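Side-chain contacts in Rbam17540 (PDB 2YOY), which probably cleaves crystalline polysaccharides such as cellulose by oxidation, acting as a copper-dependent lytic polysaccharide monooxygenase: residues A15-T20 with A27-S32; E122-G127 with T148-Y153; K44-A49 with H104-K109; G31-N36 with F68-Q73. All blocks are in the same frame, centred on the assembly; numbering follows the deposited sequence.

Contact 1: residues A15-T20 with A27-S32; sequences ALEKQT and AQKYGS
Glu-17 on helix 10-21 meets Lys-29 and Tyr-30 at the end of helix 23-30, two consecutive helices of the helical insertion between strands 2-6 and 41-43, beside the beta sandwich of this monooxygenase family; one carboxylate takes both the salt bridge and the hydrogen bond between the segments. OE2 of Glu-17 accepts from NZ of Lys-29 at 2.8 Å on its syn side, completing a salt bridge, and from OH of Tyr-30 at 2.5 Å through its anti lone pair. Two donors on different lone pairs restrict the carboxylate's rotation; OE2 and CD of Glu-17 lie at the edge of the tyrosine ring, near its plane, and the carboxylate is turned 82° to it. A bend at chi2 (-143°) turns the glutamate chain toward both donors, while Lys-29 arrives fully extended, its CG anti to the backbone N. The ammonium would be expected to favour the charged form of the acid. Val-79 lies against both Glu-17 and Lys-29, and the ring of Tyr-30 meets that of Trp-78. OG1 of Thr-20 bonds weakly to the carbonyl O of Glu-17, at 3.4 Å. The second carboxylate oxygen, OE1, stays 3.9 Å from NZ of Lys-29.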
loop_
_atom_site.group_PDB
_atom_site.type_symbol
_atom_site.label_atom_id
_atom_site.label_comp_id
_atom_site.label_asym_id
_atom_site.label_seq_id
_atom_site.Cartn_x
_atom_site.Cartn_y
_atom_site.Cartn_z
ATOM N N ALA A 15 -6.625 8.937 6.517
ATOM C CA ALA A 15 -7.124 10.270 6.152
ATOM C C ALA A 15 -8.623 10.314 6.232
ATOM O O ALA A 15 -9.186 11.288 6.717
ATOM C CB ALA A 15 -6.655 10.646 4.770
ATOM N N LEU A 16 -9.290 9.285 5.735
ATOM C CA LEU A 16 -10.755 9.192 5.904
ATOM C C LEU A 16 -11.204 9.158 7.312
ATOM O O LEU A 16 -12.181 9.838 7.644
ATOM C CB LEU A 16 -11.343 8.025 5.099
ATOM C CG LEU A 16 -11.197 8.090 3.595
ATOM C CD1 LEU A 16 -11.843 6.868 2.977
ATOM C CD2 LEU A 16 -11.828 9.344 2.965
ATOM N N GLU A 17 -10.545 8.356 8.190
ATOM C CA GLU A 17 -10.976 8.270 9.586
ATOM C C GLU A 17 -10.618 9.514 10.430
ATOM O O GLU A 17 -11.275 9.803 11.438
ATOM C CB GLU A 17 -10.364 7.022 10.249
ATOM C CG GLU A 17 -10.970 5.731 9.688
ATOM C CD GLU A 17 -11.168 4.659 10.674
ATOM O OE1 GLU A 17 -12.268 4.632 11.312
ATOM O OE2 GLU A 17 -10.295 3.745 10.754
ATOM N N LYS A 18 -9.641 10.277 10.000
ATOM C CA LYS A 18 -9.414 11.619 10.570
ATOM C C LYS A 18 -10.724 12.413 10.529
ATOM O O LYS A 18 -11.076 13.087 11.499
ATOM C CB LYS A 18 -8.275 12.294 9.847
ATOM C CG LYS A 18 -8.075 13.757 10.161
ATOM C CD LYS A 18 -6.886 14.281 9.365
ATOM C CE LYS A 18 -7.204 15.563 8.628
ATOM N NZ LYS A 18 -6.039 16.029 7.834
ATOM N N GLN A 19 -11.455 12.303 9.419
ATOM C CA GLN A 19 -12.692 13.058 9.242
ATOM C C GLN A 19 -13.803 12.514 10.136
ATOM O O GLN A 19 -14.585 13.297 10.693
ATOM C CB GLN A 19 -13.146 13.045 7.779
ATOM C CG GLN A 19 -12.168 13.625 6.770
ATOM C CD GLN A 19 -11.989 15.126 6.925
ATOM O OE1 GLN A 19 -12.950 15.857 7.164
ATOM N NE2 GLN A 19 -10.753 15.592 6.786
ATOM N N THR A 20 -13.906 11.189 10.291
ATOM C CA THR A 20 -15.001 10.605 11.073
ATOM C C THR A 20 -14.709 10.501 12.575
ATOM O O THR A 20 -15.621 10.712 13.398
ATOM C CB THR A 20 -15.404 9.202 10.554
ATOM O OG1 THR A 20 -14.267 8.331 10.594
ATOM C CG2 THR A 20 -15.902 9.288 9.133
ATOM N N ALA A 27 -5.158 9.375 14.816
ATOM C CA ALA A 27 -3.718 9.312 14.823
ATOM C C ALA A 27 -3.293 8.222 15.802
ATOM O O ALA A 27 -2.271 7.523 15.597
ATOM C CB ALA A 27 -3.166 10.663 15.249
ATOM N N GLN A 28 -4.127 8.009 16.816
ATOM C CA GLN A 28 -3.838 6.911 17.765
ATOM C C GLN A 28 -3.847 5.557 17.057
ATOM O O GLN A 28 -3.089 4.664 17.402
ATOM C CB GLN A 28 -4.820 6.918 18.944
ATOM C CG GLN A 28 -4.276 7.777 20.075
ATOM C CD GLN A 28 -5.310 8.225 21.075
ATOM O OE1 GLN A 28 -6.526 8.130 20.855
ATOM N NE2 GLN A 28 -4.825 8.751 22.185
ATOM N N LYS A 29 -4.692 5.443 16.045
ATOM C CA LYS A 29 -4.909 4.186 15.307
ATOM C C LYS A 29 -3.884 4.044 14.154
ATOM O O LYS A 29 -3.396 2.950 13.906
ATOM C CB LYS A 29 -6.365 4.144 14.836
ATOM C CG LYS A 29 -6.750 2.953 13.994
ATOM C CD LYS A 29 -8.256 2.966 13.731
ATOM C CE LYS A 29 -8.650 1.793 12.841
ATOM N NZ LYS A 29 -10.139 1.750 12.735
ATOM N N TYR A 30 -3.574 5.131 13.447
ATOM C CA TYR A 30 -2.782 5.084 12.223
ATOM C C TYR A 30 -1.402 5.757 12.324
ATOM O O TYR A 30 -0.527 5.510 11.469
ATOM C CB TYR A 30 -3.527 5.826 11.072
ATOM C CG TYR A 30 -4.801 5.179 10.605
ATOM C CD1 TYR A 30 -6.032 5.462 11.215
ATOM C CD2 TYR A 30 -4.784 4.259 9.538
ATOM C CE1 TYR A 30 -7.205 4.857 10.772
ATOM C CE2 TYR A 30 -5.936 3.643 9.092
ATOM C CZ TYR A 30 -7.143 3.925 9.725
ATOM O OH TYR A 30 -8.295 3.311 9.303
ATOM N N GLY A 31 -1.223 6.635 13.313
ATOM C CA GLY A 31 -0.102 7.567 13.346
ATOM C C GLY A 31 -0.233 8.747 12.415
ATOM O O GLY A 31 -1.310 9.003 11.880
ATOM N N SER A 32 0.855 9.478 12.220
ATOM C CA SER A 32 0.813 10.763 11.542
ATOM C C SER A 32 0.488 10.767 10.041
ATOM O O SER A 32 0.281 11.847 9.433
ATOM C CB SER A 32 2.142 11.491 11.762
ATOM O OG SER A 32 3.224 10.733 11.233
#

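Contact 2: residues E122-G127 with T148-Y153; sequences EFELIG and TDRSGY
Glu-124 and Arg-150 have CA atoms 12.6 Å apart, and long side chains span the gap from opposite directions. Glu-124 belongs to strand 123-130, which near Ile-126 and Gly-127 carries a classic beta bulge facing Tyr-105; Arg-150 sits in the loop before strand 154-162. The guanidinium grips the acid end-on, with NH1 at 2.6 Å and NH2 at 2.8 Å, both from OE2 of Glu-124 and both from the same face of its carboxylate. That oxygen lies close to the guanidinium plane, yet the flat groups are turned 41° apart; NH2 comes from above the carboxylate plane, NH1 on the anti side, tilted less. This is a three-residue salt-bridge network pinning a connecting loop to a strand at the border of the larger sheet in the family's beta sandwich. Side-on, NE of Arg-150 donates to OD1 of Asp-149 at 2.9 Å, and NH2 shares the same oxygen. A leucine in place of Arg-150 would probably leave both carboxylates without their shared counter-charge and the loop freer to swing away from the strand. Bent at chi3 (70°), Arg-150 sets its guanidinium between the acids, where NH1 also donates to the carbonyl O of Thr-108.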
loop_
_atom_site.group_PDB
_atom_site.type_symbol
_atom_site.label_atom_id
_atom_site.label_comp_id
_atom_site.label_asym_id
_atom_site.label_seq_id
_atom_site.Cartn_x
_atom_site.Cartn_y
_atom_site.Cartn_z
ATOM N N GLU A 122 6.033 -13.208 3.201
ATOM C CA GLU A 122 4.582 -13.435 3.291
ATOM C C GLU A 122 3.817 -12.958 2.045
ATOM O O GLU A 122 2.616 -13.137 2.000
ATOM C CB GLU A 122 4.010 -12.662 4.483
ATOM C CG GLU A 122 4.432 -13.184 5.817
ATOM C CD GLU A 122 3.621 -12.554 6.909
ATOM O OE1 GLU A 122 3.711 -11.317 7.089
ATOM O OE2 GLU A 122 2.872 -13.298 7.542
ATOM N N PHE A 123 4.508 -12.349 1.068
ATOM C CA PHE A 123 3.828 -11.754 -0.123
ATOM C C PHE A 123 4.222 -12.480 -1.373
ATOM O O PHE A 123 5.370 -12.924 -1.526
ATOM C CB PHE A 123 4.276 -10.325 -0.271
ATOM C CG PHE A 123 3.585 -9.371 0.662
ATOM C CD1 PHE A 123 2.296 -8.934 0.361
ATOM C CD2 PHE A 123 4.202 -8.899 1.823
ATOM C CE1 PHE A 123 1.620 -8.085 1.204
ATOM C CE2 PHE A 123 3.538 -8.036 2.663
ATOM C CZ PHE A 123 2.230 -7.647 2.374
ATOM N N GLU A 124 3.313 -12.531 -2.327
ATOM C CA GLU A 124 3.689 -13.002 -3.640
ATOM C C GLU A 124 3.247 -12.021 -4.677
ATOM O O GLU A 124 2.234 -11.420 -4.501
ATOM C CB GLU A 124 3.164 -14.390 -3.945
ATOM C CG GLU A 124 1.700 -14.613 -3.778
ATOM C CD GLU A 124 1.360 -16.092 -3.985
ATOM O OE1 GLU A 124 1.942 -16.739 -4.872
ATOM O OE2 GLU A 124 0.528 -16.596 -3.236
ATOM N N LEU A 125 4.060 -11.882 -5.707
ATOM C CA LEU A 125 3.805 -10.987 -6.804
ATOM C C LEU A 125 2.592 -11.450 -7.555
ATOM O O LEU A 125 2.438 -12.649 -7.823
ATOM C CB LEU A 125 5.076 -10.933 -7.702
ATOM C CG LEU A 125 4.954 -10.108 -9.004
ATOM C CD1 LEU A 125 5.020 -8.639 -8.654
ATOM C CD2 LEU A 125 6.125 -10.486 -9.941
ATOM N N ILE A 126 1.681 -10.526 -7.865
ATOM C CA ILE A 126 0.486 -10.860 -8.645
ATOM C C ILE A 126 0.363 -10.078 -9.926
ATOM O O ILE A 126 -0.374 -10.510 -10.811
ATOM C CB ILE A 126 -0.848 -10.708 -7.839
ATOM C CG1 ILE A 126 -1.044 -9.275 -7.300
ATOM C CG2 ILE A 126 -0.842 -11.747 -6.749
ATOM C CD1 ILE A 126 -2.401 -9.024 -6.683
ATOM N N GLY A 127 1.081 -8.953 -10.065
ATOM C CA GLY A 127 1.121 -8.291 -11.349
ATOM C C GLY A 127 2.130 -7.136 -11.421
ATOM O O GLY A 127 2.434 -6.524 -10.433
ATOM N N THR A 148 -7.638 -16.268 -6.818
ATOM C CA THR A 148 -8.962 -16.792 -6.454
ATOM C C THR A 148 -8.879 -18.054 -5.558
ATOM O O THR A 148 -9.909 -18.711 -5.338
ATOM C CB THR A 148 -9.810 -17.113 -7.709
ATOM O OG1 THR A 148 -9.141 -18.083 -8.537
ATOM C CG2 THR A 148 -10.097 -15.838 -8.535
ATOM N N ASP A 149 -7.681 -18.373 -5.055
ATOM C CA ASP A 149 -7.410 -19.588 -4.253
ATOM C C ASP A 149 -7.316 -19.289 -2.760
ATOM O O ASP A 149 -6.855 -20.127 -1.988
ATOM C CB ASP A 149 -6.103 -20.282 -4.704
ATOM C CG ASP A 149 -4.893 -19.394 -4.551
ATOM O OD1 ASP A 149 -5.064 -18.196 -4.237
ATOM O OD2 ASP A 149 -3.771 -19.885 -4.732
ATOM N N ARG A 150 -7.726 -18.088 -2.357
ATOM C CA ARG A 150 -7.671 -17.719 -0.948
ATOM C C ARG A 150 -8.759 -16.736 -0.550
ATOM O O ARG A 150 -9.254 -15.995 -1.388
ATOM C CB ARG A 150 -6.262 -17.207 -0.591
ATOM C CG ARG A 150 -5.913 -15.819 -1.146
ATOM C CD ARG A 150 -4.392 -15.622 -1.248
ATOM N NE ARG A 150 -3.822 -16.450 -2.301
ATOM C CZ ARG A 150 -2.570 -16.454 -2.683
ATOM N NH1 ARG A 150 -1.669 -15.648 -2.120
ATOM N NH2 ARG A 150 -2.199 -17.225 -3.689
ATOM N N SER A 151 -9.126 -16.753 0.733
ATOM C CA SER A 151 -10.234 -15.967 1.267
ATOM C C SER A 151 -9.895 -15.422 2.650
ATOM O O SER A 151 -8.897 -15.798 3.267
ATOM C CB SER A 151 -11.543 -16.805 1.376
ATOM O OG SER A 151 -11.376 -17.798 2.336
ATOM N N GLY A 152 -10.777 -14.572 3.130
ATOM C CA GLY A 152 -10.629 -13.917 4.414
ATOM C C GLY A 152 -9.692 -12.740 4.311
ATOM O O GLY A 152 -9.564 -12.135 3.232
ATOM N N TYR A 153 -9.079 -12.429 5.443
ATOM C CA TYR A 153 -8.240 -11.257 5.584
ATOM C C TYR A 153 -6.922 -11.461 4.858
ATOM O O TYR A 153 -6.147 -12.370 5.212
ATOM C CB TYR A 153 -7.972 -10.952 7.062
ATOM C CG TYR A 153 -7.085 -9.737 7.313
ATOM C CD1 TYR A 153 -7.017 -8.662 6.400
ATOM C CD2 TYR A 153 -6.352 -9.640 8.481
ATOM C CE1 TYR A 153 -6.171 -7.578 6.625
ATOM C CE2 TYR A 153 -5.560 -8.527 8.743
ATOM C CZ TYR A 153 -5.474 -7.496 7.833
ATOM O OH TYR A 153 -4.677 -6.389 8.126
#

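Contact 3: residues K44-A49 with H104-K109; sequences KGFPAA and HYYITK
The ring of Phe-46 stands edge-on over the face of Tyr-106, in a T-shaped pair with centroids 5.1 Å apart and planes at 87°. CD2 and CE2 of Phe-46 do the touching, CE2 standing 3.7 Å above the centre of the tyrosine ring and CD2 nearer its hydroxyl end, while CB of Pro-47 lies over one face of the phenyl group, toward its rim. At the edge of Tyr-106, in its plane, comes the imidazole of His-104. The motif is a loop laid on the outer face of one sheet of the beta sandwich: Tyr-105 and Ile-107 point to strand 141-146 of the facing sheet, whereas His-104 and Tyr-106 alternate with them and meet segment 44-49 on the side turned away from it. The phenyl ring takes this place with CG anti to the backbone N (chi1 -172°), sliding past the tyrosine in the opposite direction. A cis peptide bond before Pro-47 accompanies the turn, and CD of the proline rests 3.5 Å from OH of Tyr-106. That hydroxyl is held by a nearly straight hydrogen bond to ND1 of His-104, 2.7 Å long. The imidazole has a second partner, Asp-161, at NE2, so its rotation is fixed at both nitrogens and the tyrosine is positioned in turn. Arg-120 and Leu-157 pack on Phe-46, and Arg-120 donates hydrogen bonds to the carbonyl O atoms of Pro-47 and Ala-49. The carbonyl O of Phe-46 ends near the imidazole edge, 3.3 Å from CE1 of His-104.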
loop_
_atom_site.group_PDB
_atom_site.type_symbol
_atom_site.label_atom_id
_atom_site.label_comp_id
_atom_site.label_asym_id
_atom_site.label_seq_id
_atom_site.Cartn_x
_atom_site.Cartn_y
_atom_site.Cartn_z
ATOM N N LYS A 44 13.347 2.427 -3.496
ATOM C CA LYS A 44 12.840 1.475 -4.483
ATOM C C LYS A 44 13.712 0.237 -4.527
ATOM O O LYS A 44 14.711 0.147 -3.799
ATOM C CB LYS A 44 12.618 2.117 -5.851
ATOM C CG LYS A 44 13.816 2.297 -6.736
ATOM C CD LYS A 44 13.377 2.969 -8.037
ATOM C CE LYS A 44 14.586 3.399 -8.833
ATOM N NZ LYS A 44 14.155 4.225 -9.993
ATOM N N GLY A 45 13.318 -0.735 -5.333
ATOM C CA GLY A 45 14.062 -2.001 -5.442
ATOM C C GLY A 45 13.435 -3.175 -4.721
ATOM O O GLY A 45 14.063 -4.253 -4.541
ATOM N N PHE A 46 12.184 -3.000 -4.308
ATOM C CA PHE A 46 11.424 -4.076 -3.677
ATOM C C PHE A 46 11.138 -5.198 -4.681
ATOM O O PHE A 46 10.710 -4.927 -5.809
ATOM C CB PHE A 46 10.115 -3.512 -3.113
ATOM C CG PHE A 46 9.328 -4.491 -2.278
ATOM C CD1 PHE A 46 9.564 -4.589 -0.913
ATOM C CD2 PHE A 46 8.362 -5.284 -2.855
ATOM C CE1 PHE A 46 8.816 -5.413 -0.132
ATOM C CE2 PHE A 46 7.634 -6.172 -2.091
ATOM C CZ PHE A 46 7.869 -6.238 -0.722
ATOM N N PRO A 47 11.289 -6.463 -4.272
ATOM C CA PRO A 47 11.553 -6.981 -2.937
ATOM C C PRO A 47 13.024 -7.241 -2.528
ATOM O O PRO A 47 13.288 -7.425 -1.340
ATOM C CB PRO A 47 10.791 -8.312 -2.938
ATOM C CG PRO A 47 10.840 -8.766 -4.357
ATOM C CD PRO A 47 10.715 -7.501 -5.152
ATOM N N ALA A 48 13.961 -7.272 -3.468
ATOM C CA ALA A 48 15.379 -7.531 -3.107
ATOM C C ALA A 48 15.959 -6.397 -2.245
ATOM O O ALA A 48 16.783 -6.621 -1.358
ATOM C CB ALA A 48 16.221 -7.716 -4.366
ATOM N N ALA A 49 15.511 -5.176 -2.494
ATOM C CA ALA A 49 15.839 -4.049 -1.627
ATOM C C ALA A 49 14.561 -3.381 -1.135
ATOM O O ALA A 49 13.512 -4.023 -1.058
ATOM C CB ALA A 49 16.744 -3.076 -2.366
ATOM N N HIS A 104 3.998 -2.334 -9.226
ATOM C CA HIS A 104 4.011 -3.781 -8.926
ATOM C C HIS A 104 3.174 -4.090 -7.702
ATOM O O HIS A 104 3.160 -3.334 -6.716
ATOM C CB HIS A 104 5.446 -4.369 -8.899
ATOM C CG HIS A 104 6.471 -3.528 -8.192
ATOM N ND1 HIS A 104 7.347 -4.069 -7.277
ATOM C CD2 HIS A 104 6.803 -2.211 -8.297
ATOM C CE1 HIS A 104 8.135 -3.117 -6.804
ATOM N NE2 HIS A 104 7.844 -1.989 -7.431
ATOM N N TYR A 105 2.416 -5.183 -7.793
ATOM C CA TYR A 105 1.389 -5.550 -6.824
ATOM C C TYR A 105 1.631 -6.963 -6.303
ATOM O O TYR A 105 1.966 -7.867 -7.075
ATOM C CB TYR A 105 -0.003 -5.502 -7.485
ATOM C CG TYR A 105 -0.471 -4.078 -7.857
ATOM C CD1 TYR A 105 -0.131 -3.516 -9.053
ATOM C CD2 TYR A 105 -1.231 -3.320 -6.982
ATOM C CE1 TYR A 105 -0.524 -2.262 -9.398
ATOM C CE2 TYR A 105 -1.631 -2.001 -7.307
ATOM C CZ TYR A 105 -1.239 -1.489 -8.515
ATOM O OH TYR A 105 -1.634 -0.257 -8.931
ATOM N N TYR A 106 1.442 -7.119 -4.995
ATOM C CA TYR A 106 1.679 -8.331 -4.272
ATOM C C TYR A 106 0.438 -8.606 -3.406
ATOM O O TYR A 106 -0.263 -7.681 -3.007
ATOM C CB TYR A 106 2.878 -8.172 -3.363
ATOM C CG TYR A 106 4.150 -7.729 -4.069
ATOM C CD1 TYR A 106 4.336 -6.404 -4.477
ATOM C CD2 TYR A 106 5.120 -8.641 -4.432
ATOM C CE1 TYR A 106 5.455 -6.025 -5.198
ATOM C CE2 TYR A 106 6.255 -8.246 -5.100
ATOM C CZ TYR A 106 6.415 -6.950 -5.485
ATOM O OH TYR A 106 7.513 -6.558 -6.181
ATOM N N ILE A 107 0.235 -9.853 -3.045
ATOM C CA ILE A 107 -0.805 -10.229 -2.079
ATOM C C ILE A 107 -0.155 -11.164 -1.067
ATOM O O ILE A 107 0.803 -11.849 -1.379
ATOM C CB ILE A 107 -2.025 -10.900 -2.726
ATOM C CG1 ILE A 107 -3.207 -10.886 -1.737
ATOM C CG2 ILE A 107 -1.692 -12.330 -3.134
ATOM C CD1 ILE A 107 -4.525 -11.173 -2.395
ATOM N N THR A 108 -0.709 -11.152 0.124
ATOM C CA THR A 108 -0.306 -12.087 1.167
ATOM C C THR A 108 -0.608 -13.513 0.734
ATOM O O THR A 108 -1.592 -13.788 0.074
ATOM C CB THR A 108 -1.049 -11.825 2.479
ATOM O OG1 THR A 108 -2.409 -11.520 2.193
ATOM C CG2 THR A 108 -0.391 -10.649 3.212
ATOM N N LYS A 109 0.226 -14.428 1.204
ATOM C CA LYS A 109 0.082 -15.852 0.896
ATOM C C LYS A 109 -1.048 -16.448 1.687
ATOM O O LYS A 109 -1.425 -15.939 2.749
ATOM C CB LYS A 109 1.374 -16.591 1.202
ATOM C CG LYS A 109 2.545 -16.154 0.335
ATOM C CD LYS A 109 3.869 -16.765 0.786
ATOM C CE LYS A 109 4.950 -16.484 -0.259
ATOM N NZ LYS A 109 6.303 -16.999 0.128
#

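Contact 4: residues G31-N36 with F68-Q73; sequences GSVIDN and FGLDKQ
Two loops, each holding a short 3-10 segment, meet backbone to backbone where N of Gly-31 lies 4.4 Å from CA of Gly-69. The absence of side chains permits this closeness: a CB on Gly-69 would come only 2.9 Å from N of Gly-31, a clash, and one on Gly-31 would press tightly on CA of Gly-69. Gly-31 also leaves the preceding helix with a positive phi of 76°, which favours glycine. Val-33 and Leu-70 make the apolar part of the contact, their side chains crossing at about a right angle. One methyl carries most of it: CG1 of Val-33 is 3.9 Å from CD2 of Leu-70 and sits against CG and CD1 of the leucine. Its partner branch, CG2, brushes CD1 of Leu-70 at 4.2 Å. In Leu-70, CG stands anti to the carbonyl carbon (chi1 -65°), which carries the branched end nearer to the valine although its first bond runs past it. Both residues are buried, and an alanine in place of Leu-70 would probably strip CG1 of Val-33 of its methyl partners and open a gap between the two turns. Asp-67 bridges the two segments, OD2 accepting from N of Ser-32 and OD1 from N of Gly-69. The side chain of Val-33 is about 13 Å from the copper ion bound by His-1 and His-98. Segment 31-36 follows helix 23-30, Ile-34 packing back on Trp-23, Ala-26 and Ala-27 of that helix, while segment 68-73 comes, along the chain, between helix 59-62 and strand 81-83 of the larger sheet of the beta sandwich.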
loop_
_atom_site.group_PDB
_atom_site.type_symbol
_atom_site.label_atom_id
_atom_site.label_comp_id
_atom_site.label_asym_id
_atom_site.label_seq_id
_atom_site.Cartn_x
_atom_site.Cartn_y
_atom_site.Cartn_z
ATOM N N GLY A 31 -1.223 6.635 13.313
ATOM C CA GLY A 31 -0.102 7.567 13.346
ATOM C C GLY A 31 -0.233 8.747 12.415
ATOM O O GLY A 31 -1.310 9.003 11.880
ATOM N N SER A 32 0.855 9.478 12.220
ATOM C CA SER A 32 0.813 10.763 11.542
ATOM C C SER A 32 0.488 10.767 10.041
ATOM O O SER A 32 0.281 11.847 9.433
ATOM C CB SER A 32 2.142 11.491 11.762
ATOM O OG SER A 32 3.224 10.733 11.233
ATOM N N VAL A 33 0.435 9.583 9.431
ATOM C CA VAL A 33 0.028 9.487 8.051
ATOM C C VAL A 33 -1.351 10.061 7.774
ATOM O O VAL A 33 -1.628 10.375 6.637
ATOM C CB VAL A 33 0.128 8.013 7.541
ATOM C CG1 VAL A 33 -0.963 7.123 8.154
ATOM C CG2 VAL A 33 0.075 7.982 6.029
ATOM N N ILE A 34 -2.217 10.193 8.796
ATOM C CA ILE A 34 -3.542 10.694 8.564
ATOM C C ILE A 34 -3.566 12.061 7.836
ATOM O O ILE A 34 -4.545 12.374 7.130
ATOM C CB ILE A 34 -4.373 10.753 9.867
ATOM C CG1 ILE A 34 -3.818 11.830 10.839
ATOM C CG2 ILE A 34 -4.556 9.360 10.470
ATOM C CD1 ILE A 34 -4.608 11.968 12.119
ATOM N N ASP A 35 -2.486 12.840 7.987
ATOM C CA ASP A 35 -2.395 14.169 7.416
ATOM C C ASP A 35 -1.777 14.168 6.040
ATOM O O ASP A 35 -1.957 15.149 5.305
ATOM C CB ASP A 35 -1.566 15.082 8.335
ATOM C CG ASP A 35 -2.368 15.636 9.487
ATOM O OD1 ASP A 35 -3.603 15.515 9.483
ATOM O OD2 ASP A 35 -1.756 16.207 10.407
ATOM N N ASN A 36 -1.090 13.070 5.692
ATOM C CA ASN A 36 -0.294 12.982 4.483
ATOM C C ASN A 36 -0.289 11.565 3.940
ATOM O O ASN A 36 0.769 10.905 3.848
ATOM C CB ASN A 36 1.147 13.419 4.782
ATOM C CG ASN A 36 1.241 14.904 5.135
ATOM O OD1 ASN A 36 0.819 15.767 4.335
ATOM N ND2 ASN A 36 1.780 15.202 6.292
ATOM N N PHE A 68 5.883 5.406 12.402
ATOM C CA PHE A 68 5.827 3.981 12.152
ATOM C C PHE A 68 4.449 3.381 12.466
ATOM O O PHE A 68 4.332 2.153 12.564
ATOM C CB PHE A 68 6.881 3.199 12.972
ATOM C CG PHE A 68 8.311 3.571 12.670
ATOM C CD1 PHE A 68 8.762 3.642 11.381
ATOM C CD2 PHE A 68 9.198 3.847 13.710
ATOM C CE1 PHE A 68 10.066 4.026 11.092
ATOM C CE2 PHE A 68 10.506 4.211 13.445
ATOM C CZ PHE A 68 10.942 4.299 12.134
ATOM N N GLY A 69 3.409 4.221 12.593
ATOM C CA GLY A 69 2.079 3.730 12.939
ATOM C C GLY A 69 1.461 2.643 12.040
ATOM O O GLY A 69 0.762 1.785 12.536
ATOM N N LEU A 70 1.732 2.730 10.751
ATOM C CA LEU A 70 1.212 1.783 9.797
ATOM C C LEU A 70 1.810 0.366 9.961
ATOM O O LEU A 70 1.226 -0.606 9.482
ATOM C CB LEU A 70 1.358 2.253 8.398
ATOM C CG LEU A 70 0.534 3.499 8.088
ATOM C CD1 LEU A 70 0.975 3.965 6.713
ATOM C CD2 LEU A 70 -0.965 3.245 8.119
ATOM N N ASP A 71 2.902 0.262 10.707
ATOM C CA ASP A 71 3.562 -1.016 10.824
ATOM C C ASP A 71 2.945 -1.941 11.852
ATOM O O ASP A 71 3.279 -3.120 11.865
ATOM C CB ASP A 71 5.048 -0.824 11.095
ATOM C CG ASP A 71 5.787 -0.178 9.942
ATOM O OD1 ASP A 71 5.509 -0.515 8.756
ATOM O OD2 ASP A 71 6.700 0.645 10.225
ATOM N N LYS A 72 2.027 -1.430 12.686
ATOM C CA LYS A 72 1.297 -2.293 13.586
ATOM C C LYS A 72 0.597 -3.351 12.779
ATOM O O LYS A 72 0.151 -3.095 11.674
ATOM C CB LYS A 72 0.266 -1.527 14.404
ATOM C CG LYS A 72 0.865 -0.624 15.460
ATOM C CD LYS A 72 -0.180 -0.268 16.520
ATOM C CE LYS A 72 0.438 0.510 17.671
ATOM N NZ LYS A 72 -0.576 0.762 18.730
ATOM N N GLN A 73 0.507 -4.559 13.307
ATOM C CA GLN A 73 -0.191 -5.618 12.572
ATOM C C GLN A 73 -0.812 -6.641 13.481
ATOM O O GLN A 73 -0.119 -7.408 14.153
ATOM C CB GLN A 73 0.760 -6.272 11.576
ATOM C CG GLN A 73 0.170 -7.284 10.632
ATOM C CD GLN A 73 -0.927 -6.709 9.746
ATOM O OE1 GLN A 73 -0.747 -5.686 9.088
ATOM N NE2 GLN A 73 -2.099 -7.343 9.795
#

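How the contacts relate
The four contacts fall into two groups. Contacts 1 and 4 share Gly-31 and Ser-32, have centres 8 Å apart and are joined by the salt bridge between Lys-18 and Asp-35; they build the helical side of the protein. Contacts 2 and 3, with centres 12 Å apart, reach the same sheet through the neighbouring strands 100-108 and 123-130, on the beta-sandwich side. Contact 1 lies about 26 Å from contact 3, centre to centre, across the middle of the chain. Along the sequence, contact 1 leads into contact 4, whose segments alternate with those of contact 3; contact 2 closes last. Tyr-153 and Gln-73 probably hydrogen-bond between contacts 2 and 4, linking helical layer and sheet within one compact domain.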